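Local coordinates for viral macrophage inflammatory protein-II (PDB 2FJ2) that binds a wide range of chemokine receptors as a viral CC-chemokine homologue and blocks infection by several HIV-1 strains, at residues 23-28 / 64-69; 27-32 / 39-44. All blocks are in the same frame, centred on the assembly; numbering follows the deposited sequence.

Contact 1. Residues 23-28 / 64-69; sequences VLLSSW and QQLPVT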
ATOM      1  N   VAL A  23      21.642 -13.337  -1.559  1.00 48.57           N
ATOM      2  CA  VAL A  23      21.575 -14.052  -2.826  1.00 46.74           C
ATOM      3  C   VAL A  23      20.152 -14.257  -3.320  1.00 43.51           C
ATOM      4  O   VAL A  23      19.920 -14.625  -4.474  1.00 49.92           O
ATOM      5  CB  VAL A  23      22.261 -15.429  -2.709  1.00 46.60           C
ATOM      6  CG1 VAL A  23      23.663 -15.369  -3.298  1.00 52.06           C
ATOM      7  CG2 VAL A  23      22.302 -15.879  -1.258  1.00 46.93           C
ATOM      8  N   LEU A  24      19.179 -14.028  -2.448  1.00 39.40           N
ATOM      9  CA  LEU A  24      17.784 -14.195  -2.829  1.00 41.04           C
ATOM     10  C   LEU A  24      17.195 -12.891  -3.355  1.00 41.48           C
ATOM     11  O   LEU A  24      16.135 -12.873  -3.983  1.00 42.96           O
ATOM     12  CB  LEU A  24      16.996 -14.694  -1.617  1.00 45.06           C
ATOM     13  CG  LEU A  24      17.228 -16.157  -1.224  1.00 45.38           C
ATOM     14  CD1 LEU A  24      18.618 -16.350  -0.642  1.00 35.88           C
ATOM     15  CD2 LEU A  24      16.159 -16.621  -0.246  1.00 44.33           C
ATOM     16  N   LEU A  25      17.900 -11.793  -3.079  1.00 38.85           N
ATOM     17  CA  LEU A  25      17.369 -10.466  -3.351  1.00 37.62           C
ATOM     18  C   LEU A  25      17.947  -9.861  -4.626  1.00 36.84           C
ATOM     19  O   LEU A  25      19.072 -10.169  -5.014  1.00 40.88           O
ATOM     20  CB  LEU A  25      17.637  -9.528  -2.171  1.00 38.18           C
ATOM     21  CG  LEU A  25      16.922  -9.826  -0.856  1.00 38.18           C
ATOM     22  CD1 LEU A  25      15.907 -10.951  -1.007  1.00 31.78           C
ATOM     23  CD2 LEU A  25      17.933 -10.159   0.232  1.00 33.53           C
ATOM     24  N   SER A  26      17.153  -8.996  -5.249  1.00 37.26           N
ATOM     25  CA  SER A  26      17.524  -8.363  -6.507  1.00 37.45           C
ATOM     26  C   SER A  26      17.616  -6.846  -6.385  1.00 37.10           C
ATOM     27  O   SER A  26      18.339  -6.201  -7.150  1.00 33.53           O
ATOM     28  CB  SER A  26      16.517  -8.752  -7.594  1.00 33.20           C
ATOM     29  OG  SER A  26      16.311  -7.680  -8.496  1.00 37.34           O
ATOM     30  N   SER A  27      16.892  -6.261  -5.436  1.00 34.50           N
ATOM     31  CA  SER A  27      16.922  -4.814  -5.246  1.00 30.43           C
ATOM     32  C   SER A  27      15.947  -4.373  -4.164  1.00 26.35           C
ATOM     33  O   SER A  27      15.296  -5.203  -3.524  1.00 33.14           O
ATOM     34  CB  SER A  27      16.588  -4.100  -6.559  1.00 27.51           C
ATOM     35  OG  SER A  27      15.241  -4.356  -6.923  1.00 24.57           O
ATOM     36  N   TRP A  28      15.822  -3.059  -3.957  1.00 23.28           N
ATOM     37  CA  TRP A  28      14.897  -2.614  -2.912  1.00 21.97           C
ATOM     38  C   TRP A  28      14.418  -1.179  -3.086  1.00 27.53           C
ATOM     39  O   TRP A  28      15.094  -0.344  -3.687  1.00 31.42           O
ATOM     40  CB  TRP A  28      15.593  -2.777  -1.558  1.00 20.60           C
ATOM     41  CG  TRP A  28      16.605  -1.716  -1.256  1.00 25.97           C
ATOM     42  CD1 TRP A  28      17.923  -1.681  -1.611  1.00 26.49           C
ATOM     43  CD2 TRP A  28      16.369  -0.511  -0.517  1.00 27.12           C
ATOM     44  NE1 TRP A  28      18.522  -0.535  -1.144  1.00 23.19           N
ATOM     45  CE2 TRP A  28      17.584   0.199  -0.468  1.00 27.39           C
ATOM     46  CE3 TRP A  28      15.230   0.020   0.100  1.00 26.72           C
ATOM     47  CZ2 TRP A  28      17.694   1.429   0.186  1.00 29.60           C
ATOM     48  CZ3 TRP A  28      15.346   1.237   0.744  1.00 26.94           C
ATOM     49  CH2 TRP A  28      16.565   1.924   0.780  1.00 26.35           C
ATOM     50  N   GLN A  64      22.573  -1.167   1.777  1.00 34.82           N
ATOM     51  CA  GLN A  64      23.855  -0.784   1.203  1.00 28.42           C
ATOM     52  C   GLN A  64      24.152  -1.618  -0.046  1.00 25.48           C
ATOM     53  O   GLN A  64      24.273  -1.085  -1.148  1.00 26.62           O
ATOM     54  CB  GLN A  64      24.981  -0.962   2.218  1.00 24.94           C
ATOM     55  CG  GLN A  64      25.145   0.150   3.238  1.00 27.73           C
ATOM     56  CD  GLN A  64      26.230  -0.201   4.243  1.00 34.30           C
ATOM     57  OE1 GLN A  64      27.218   0.513   4.415  1.00 33.28           O
ATOM     58  NE2 GLN A  64      26.032  -1.336   4.908  1.00 41.30           N
ATOM     59  N   GLN A  65      24.278  -2.917   0.167  1.00 25.42           N
ATOM     60  CA  GLN A  65      24.765  -3.902  -0.775  1.00 25.57           C
ATOM     61  C   GLN A  65      23.868  -4.034  -2.000  1.00 29.37           C
ATOM     62  O   GLN A  65      24.299  -4.505  -3.041  1.00 28.80           O
ATOM     63  CB  GLN A  65      24.857  -5.285  -0.111  1.00 24.69           C
ATOM     64  CG  GLN A  65      25.687  -5.341   1.160  1.00 19.51           C
ATOM     65  CD  GLN A  65      25.703  -6.741   1.743  1.00 21.95           C
ATOM     66  OE1 GLN A  65      24.666  -7.405   1.822  1.00 27.20           O
ATOM     67  NE2 GLN A  65      26.883  -7.192   2.149  1.00 31.04           N
ATOM     68  N   LEU A  66      22.618  -3.629  -1.833  1.00 30.76           N
ATOM     69  CA  LEU A  66      21.595  -3.831  -2.850  1.00 22.47           C
ATOM     70  C   LEU A  66      21.259  -2.512  -3.535  1.00 14.59           C
ATOM     71  O   LEU A  66      21.259  -1.486  -2.855  1.00 12.01           O
ATOM     72  CB  LEU A  66      20.369  -4.482  -2.201  1.00 20.61           C
ATOM     73  CG  LEU A  66      20.469  -5.994  -1.980  1.00 20.22           C
ATOM     74  CD1 LEU A  66      19.273  -6.542  -1.224  1.00 11.62           C
ATOM     75  CD2 LEU A  66      20.611  -6.705  -3.320  1.00 34.82           C
ATOM     76  N   PRO A  67      21.009  -2.566  -4.835  1.00 16.41           N
ATOM     77  CA  PRO A  67      20.610  -1.373  -5.595  1.00 22.88           C
ATOM     78  C   PRO A  67      19.131  -1.081  -5.360  1.00 23.23           C
ATOM     79  O   PRO A  67      18.350  -2.013  -5.139  1.00 11.81           O
ATOM     80  CB  PRO A  67      20.893  -1.770  -7.041  1.00 22.99           C
ATOM     81  CG  PRO A  67      20.805  -3.262  -7.084  1.00 18.53           C
ATOM     82  CD  PRO A  67      21.083  -3.759  -5.700  1.00 21.63           C
ATOM     83  N   VAL A  68      18.748   0.189  -5.384  1.00 26.71           N
ATOM     84  CA  VAL A  68      17.375   0.588  -5.092  1.00 25.56           C
ATOM     85  C   VAL A  68      16.511   0.511  -6.352  1.00 26.79           C
ATOM     86  O   VAL A  68      16.959   0.911  -7.417  1.00 20.27           O
ATOM     87  CB  VAL A  68      17.268   2.002  -4.498  1.00 28.97           C
ATOM     88  CG1 VAL A  68      16.491   2.933  -5.416  1.00 32.96           C
ATOM     89  CG2 VAL A  68      16.612   1.938  -3.122  1.00 32.33           C
ATOM     90  N   THR A  69      15.317  -0.013  -6.151  1.00 31.81           N
ATOM     91  CA  THR A  69      14.281  -0.254  -7.130  1.00 34.93           C
ATOM     92  C   THR A  69      14.152   0.906  -8.112  1.00 34.71           C
ATOM     93  O   THR A  69      13.871   2.038  -7.721  1.00 41.89           O
ATOM     94  CB  THR A  69      12.909  -0.481  -6.460  1.00 36.35           C
ATOM     95  OG1 THR A  69      13.017  -1.570  -5.532  1.00 62.17           O
ATOM     96  CG2 THR A  69      11.861  -0.885  -7.481  1.00 35.82           C
TER
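Trp28 and Val68 meet through a CH-pi contact. CG2 of Val68 sits over one face of the indole, 3.5 Å from the centroid of the six-membered ring and 18° off its normal. The same methyl comes within 3.3 Å of Trp28 CE2, an atom shared by the two rings. How close it really comes is less sure, because this methyl also crowds Trp28 O in the model. Trp28 holds CG between its backbone N and carbonyl carbon (chi1 77°), and this turns the indole back across the 64-69 segment.

The polar contacts are mostly backbone. Trp28 N donates to Pro67 O at 3.0 Å, in the carbonyl plane. A very short bond is modelled from Thr69 N to Trp28 O, but the position of that oxygen is doubtful. At the ring edge, Trp28 NE1 makes a weak bond of 3.4 Å to Leu66 O. The same N-H has a second weak acceptor, Met63 O in the last turn of helix 57-65.

This is the chemokine fold, in which the C-terminal helix packs across a three-stranded sheet. Here the chain leaves the helix at Leu66, passes beside strand 25-30 and joins it by a single bridge, Trp28 with Val68.

Apolar packing lies on the helix side of that bridge. Leu66 CD1 touches Leu25 CB at 3.5 Å, the two side chains crossing at about a right angle. Leu66 CB also approaches Trp28 CD1 at 3.8 Å.

Contact 2. Residues 27-32 / 39-44; sequences SWYPTS and GVIFLT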
ATOM      1  N   SER A  27      16.892  -6.261  -5.436  1.00 34.50           N
ATOM      2  CA  SER A  27      16.922  -4.814  -5.246  1.00 30.43           C
ATOM      3  C   SER A  27      15.947  -4.373  -4.164  1.00 26.35           C
ATOM      4  O   SER A  27      15.296  -5.203  -3.524  1.00 33.14           O
ATOM      5  CB  SER A  27      16.588  -4.100  -6.559  1.00 27.51           C
ATOM      6  OG  SER A  27      15.241  -4.356  -6.923  1.00 24.57           O
ATOM      7  N   TRP A  28      15.822  -3.059  -3.957  1.00 23.28           N
ATOM      8  CA  TRP A  28      14.897  -2.614  -2.912  1.00 21.97           C
ATOM      9  C   TRP A  28      14.418  -1.179  -3.086  1.00 27.53           C
ATOM     10  O   TRP A  28      15.094  -0.344  -3.687  1.00 31.42           O
ATOM     11  CB  TRP A  28      15.593  -2.777  -1.558  1.00 20.60           C
ATOM     12  CG  TRP A  28      16.605  -1.716  -1.256  1.00 25.97           C
ATOM     13  CD1 TRP A  28      17.923  -1.681  -1.611  1.00 26.49           C
ATOM     14  CD2 TRP A  28      16.369  -0.511  -0.517  1.00 27.12           C
ATOM     15  NE1 TRP A  28      18.522  -0.535  -1.144  1.00 23.19           N
ATOM     16  CE2 TRP A  28      17.584   0.199  -0.468  1.00 27.39           C
ATOM     17  CE3 TRP A  28      15.230   0.020   0.100  1.00 26.72           C
ATOM     18  CZ2 TRP A  28      17.694   1.429   0.186  1.00 29.60           C
ATOM     19  CZ3 TRP A  28      15.346   1.237   0.744  1.00 26.94           C
ATOM     20  CH2 TRP A  28      16.565   1.924   0.780  1.00 26.35           C
ATOM     21  N   TYR A  29      13.244  -0.851  -2.539  1.00 26.29           N
ATOM     22  CA  TYR A  29      12.776   0.533  -2.549  1.00 23.76           C
ATOM     23  C   TYR A  29      12.198   0.897  -1.183  1.00 27.41           C
ATOM     24  O   TYR A  29      11.630   0.050  -0.490  1.00 47.07           O
ATOM     25  CB  TYR A  29      11.748   0.798  -3.642  1.00 18.87           C
ATOM     26  CG  TYR A  29      10.528  -0.091  -3.606  1.00 24.56           C
ATOM     27  CD1 TYR A  29      10.626  -1.447  -3.874  1.00 30.57           C
ATOM     28  CD2 TYR A  29       9.274   0.420  -3.308  1.00 28.78           C
ATOM     29  CE1 TYR A  29       9.517  -2.269  -3.846  1.00 33.30           C
ATOM     30  CE2 TYR A  29       8.154  -0.391  -3.276  1.00 33.45           C
ATOM     31  CZ  TYR A  29       8.285  -1.733  -3.545  1.00 37.63           C
ATOM     32  OH  TYR A  29       7.176  -2.551  -3.515  1.00 48.69           O
ATOM     33  N   PRO A  30      12.357   2.156  -0.799  1.00 21.08           N
ATOM     34  CA  PRO A  30      11.865   2.603   0.506  1.00 20.64           C
ATOM     35  C   PRO A  30      10.376   2.904   0.433  1.00 24.20           C
ATOM     36  O   PRO A  30       9.807   3.116  -0.637  1.00 15.90           O
ATOM     37  CB  PRO A  30      12.651   3.891   0.736  1.00 18.81           C
ATOM     38  CG  PRO A  30      12.799   4.442  -0.647  1.00 21.46           C
ATOM     39  CD  PRO A  30      12.992   3.251  -1.548  1.00 21.97           C
ATOM     40  N   THR A  31       9.712   2.927   1.589  1.00 28.60           N
ATOM     41  CA  THR A  31       8.275   3.217   1.497  1.00 33.86           C
ATOM     42  C   THR A  31       8.089   4.719   1.687  1.00 39.84           C
ATOM     43  O   THR A  31       9.060   5.394   2.033  1.00 33.51           O
ATOM     44  CB  THR A  31       7.470   2.376   2.493  1.00 27.84           C
ATOM     45  OG1 THR A  31       7.816   2.694   3.843  1.00 20.51           O
ATOM     46  CG2 THR A  31       7.801   0.897   2.303  1.00 31.22           C
ATOM     47  N   SER A  32       6.894   5.242   1.452  1.00 39.30           N
ATOM     48  CA  SER A  32       6.626   6.660   1.651  1.00 36.15           C
ATOM     49  C   SER A  32       6.829   7.071   3.106  1.00 31.02           C
ATOM     50  O   SER A  32       6.661   6.271   4.031  1.00 31.95           O
ATOM     51  CB  SER A  32       5.191   6.997   1.228  1.00 39.95           C
ATOM     52  OG  SER A  32       4.636   7.927   2.150  1.00 47.35           O
ATOM     53  N   GLY A  39       9.297   1.755   6.485  1.00 30.04           N
ATOM     54  CA  GLY A  39       9.542   0.451   5.897  1.00 22.99           C
ATOM     55  C   GLY A  39      10.318   0.500   4.600  1.00 30.56           C
ATOM     56  O   GLY A  39      10.133   1.385   3.768  1.00 35.02           O
ATOM     57  N   VAL A  40      11.201  -0.481   4.396  1.00 32.90           N
ATOM     58  CA  VAL A  40      11.775  -0.708   3.075  1.00 31.30           C
ATOM     59  C   VAL A  40      11.233  -2.027   2.516  1.00 34.24           C
ATOM     60  O   VAL A  40      10.898  -2.921   3.293  1.00 32.19           O
ATOM     61  CB  VAL A  40      13.309  -0.727   3.091  1.00 27.74           C
ATOM     62  CG1 VAL A  40      13.826   0.063   4.286  1.00 40.30           C
ATOM     63  CG2 VAL A  40      13.826  -2.154   3.112  1.00 18.37           C
ATOM     64  N   ILE A  41      11.140  -2.123   1.199  1.00 34.77           N
ATOM     65  CA  ILE A  41      10.677  -3.313   0.504  1.00 30.68           C
ATOM     66  C   ILE A  41      11.780  -3.881  -0.394  1.00 28.53           C
ATOM     67  O   ILE A  41      12.233  -3.196  -1.312  1.00 14.53           O
ATOM     68  CB  ILE A  41       9.442  -3.045  -0.372  1.00 31.46           C
ATOM     69  CG1 ILE A  41       8.190  -2.635   0.399  1.00 31.38           C
ATOM     70  CG2 ILE A  41       9.142  -4.255  -1.241  1.00 29.02           C
ATOM     71  CD1 ILE A  41       7.152  -1.940  -0.455  1.00 28.65           C
ATOM     72  N   PHE A  42      12.195  -5.106  -0.111  1.00 27.77           N
ATOM     73  CA  PHE A  42      13.208  -5.820  -0.858  1.00 19.72           C
ATOM     74  C   PHE A  42      12.586  -6.600  -2.010  1.00 21.55           C
ATOM     75  O   PHE A  42      11.628  -7.343  -1.787  1.00 22.10           O
ATOM     76  CB  PHE A  42      13.974  -6.821   0.021  1.00 20.42           C
ATOM     77  CG  PHE A  42      14.849  -6.120   1.041  1.00 19.68           C
ATOM     78  CD1 PHE A  42      14.557  -6.213   2.391  1.00 26.58           C
ATOM     79  CD2 PHE A  42      15.937  -5.379   0.621  1.00 17.06           C
ATOM     80  CE1 PHE A  42      15.344  -5.555   3.321  1.00 25.83           C
ATOM     81  CE2 PHE A  42      16.717  -4.717   1.553  1.00 17.33           C
ATOM     82  CZ  PHE A  42      16.421  -4.801   2.900  1.00 19.12           C
ATOM     83  N   LEU A  43      13.148  -6.437  -3.202  1.00 19.74           N
ATOM     84  CA  LEU A  43      12.658  -7.234  -4.327  1.00 21.86           C
ATOM     85  C   LEU A  43      13.417  -8.543  -4.457  1.00 25.92           C
ATOM     86  O   LEU A  43      14.637  -8.555  -4.654  1.00 32.38           O
ATOM     87  CB  LEU A  43      12.765  -6.412  -5.617  1.00 22.03           C
ATOM     88  CG  LEU A  43      11.748  -5.267  -5.722  1.00 13.34           C
ATOM     89  CD1 LEU A  43      11.144  -5.198  -7.109  1.00 10.97           C
ATOM     90  CD2 LEU A  43      10.673  -5.451  -4.660  1.00 26.52           C
ATOM     91  N   THR A  44      12.719  -9.675  -4.347  1.00 26.64           N
ATOM     92  CA  THR A  44      13.409 -10.952  -4.551  1.00 25.60           C
ATOM     93  C   THR A  44      13.377 -11.300  -6.038  1.00 28.53           C
ATOM     94  O   THR A  44      12.532 -10.773  -6.765  1.00 36.86           O
ATOM     95  CB  THR A  44      12.806 -12.103  -3.734  1.00 25.78           C
ATOM     96  OG1 THR A  44      11.626 -12.596  -4.382  1.00 36.52           O
ATOM     97  CG2 THR A  44      12.371 -11.620  -2.362  1.00 19.95           C
TER
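The antiparallel hairpin of strands 25-30 and 40-44 supplies the first two of the three strands of the chemokine sheet. Tyr29 and Ile41 form a hydrogen-bonded pair: Tyr29 N to Ile41 O and Ile41 N to Tyr29 O both measure 2.8 Å, and the second is nearly straight, with 171° at the hydrogen. Ser27 and Leu43 pair the same way, though the Ser27 N to Leu43 O bond is weak.

On the face carrying Tyr29, Ile41 CB lies over the face of the phenol ring, toward its rim, 3.9 Å from the centroid. Leu43 CD2 meets the ring edge in plane, 3.5 Å from Tyr29 CE1. With chi1 at 56°, Tyr29 swings its ring across strand 40-44 and over Ile41. Ile41 also packs on Pro8 of the second subunit.

The other face carries Trp28, Val40 and Phe42. Phe42 CD2 touches Trp28 CB at 3.4 Å, and Val40 CB lies 3.6 Å from Trp28 CE3. The five-membered ring of Trp28 and the Phe42 ring lie obliquely, planes at 54°.

Strand 49-52 flanks strand 40-44, and backbone bonds join Val40 with Ala52 and Phe42 with Val50. Helix 57-65 covers the Val40 and Phe42 side through Val59 and Leu62.

Contacts 1 and 2 share Ser27 and Trp28 and use strand 25-30 from different sides. Both are partly buried. Contact 2 lies near the centre of the chain, with four of its ten touching residues buried. Contact 1 lies further out, where the chain leaves helix 57-65, and has two of eight buried. Their chemistry follows this. Contact 2 has regular paired backbone bonds and side chains on two faces. Contact 1 has one isolated bridge and depends more on the Trp28 ring. At Ser26 and Ser27, both facing Leu43, a classic beta bulge interrupts the regular pairing where the contacts join. Leu25 packs on Thr44 there. Thr69 also lies beside Tyr29, though its modelled position is less sure.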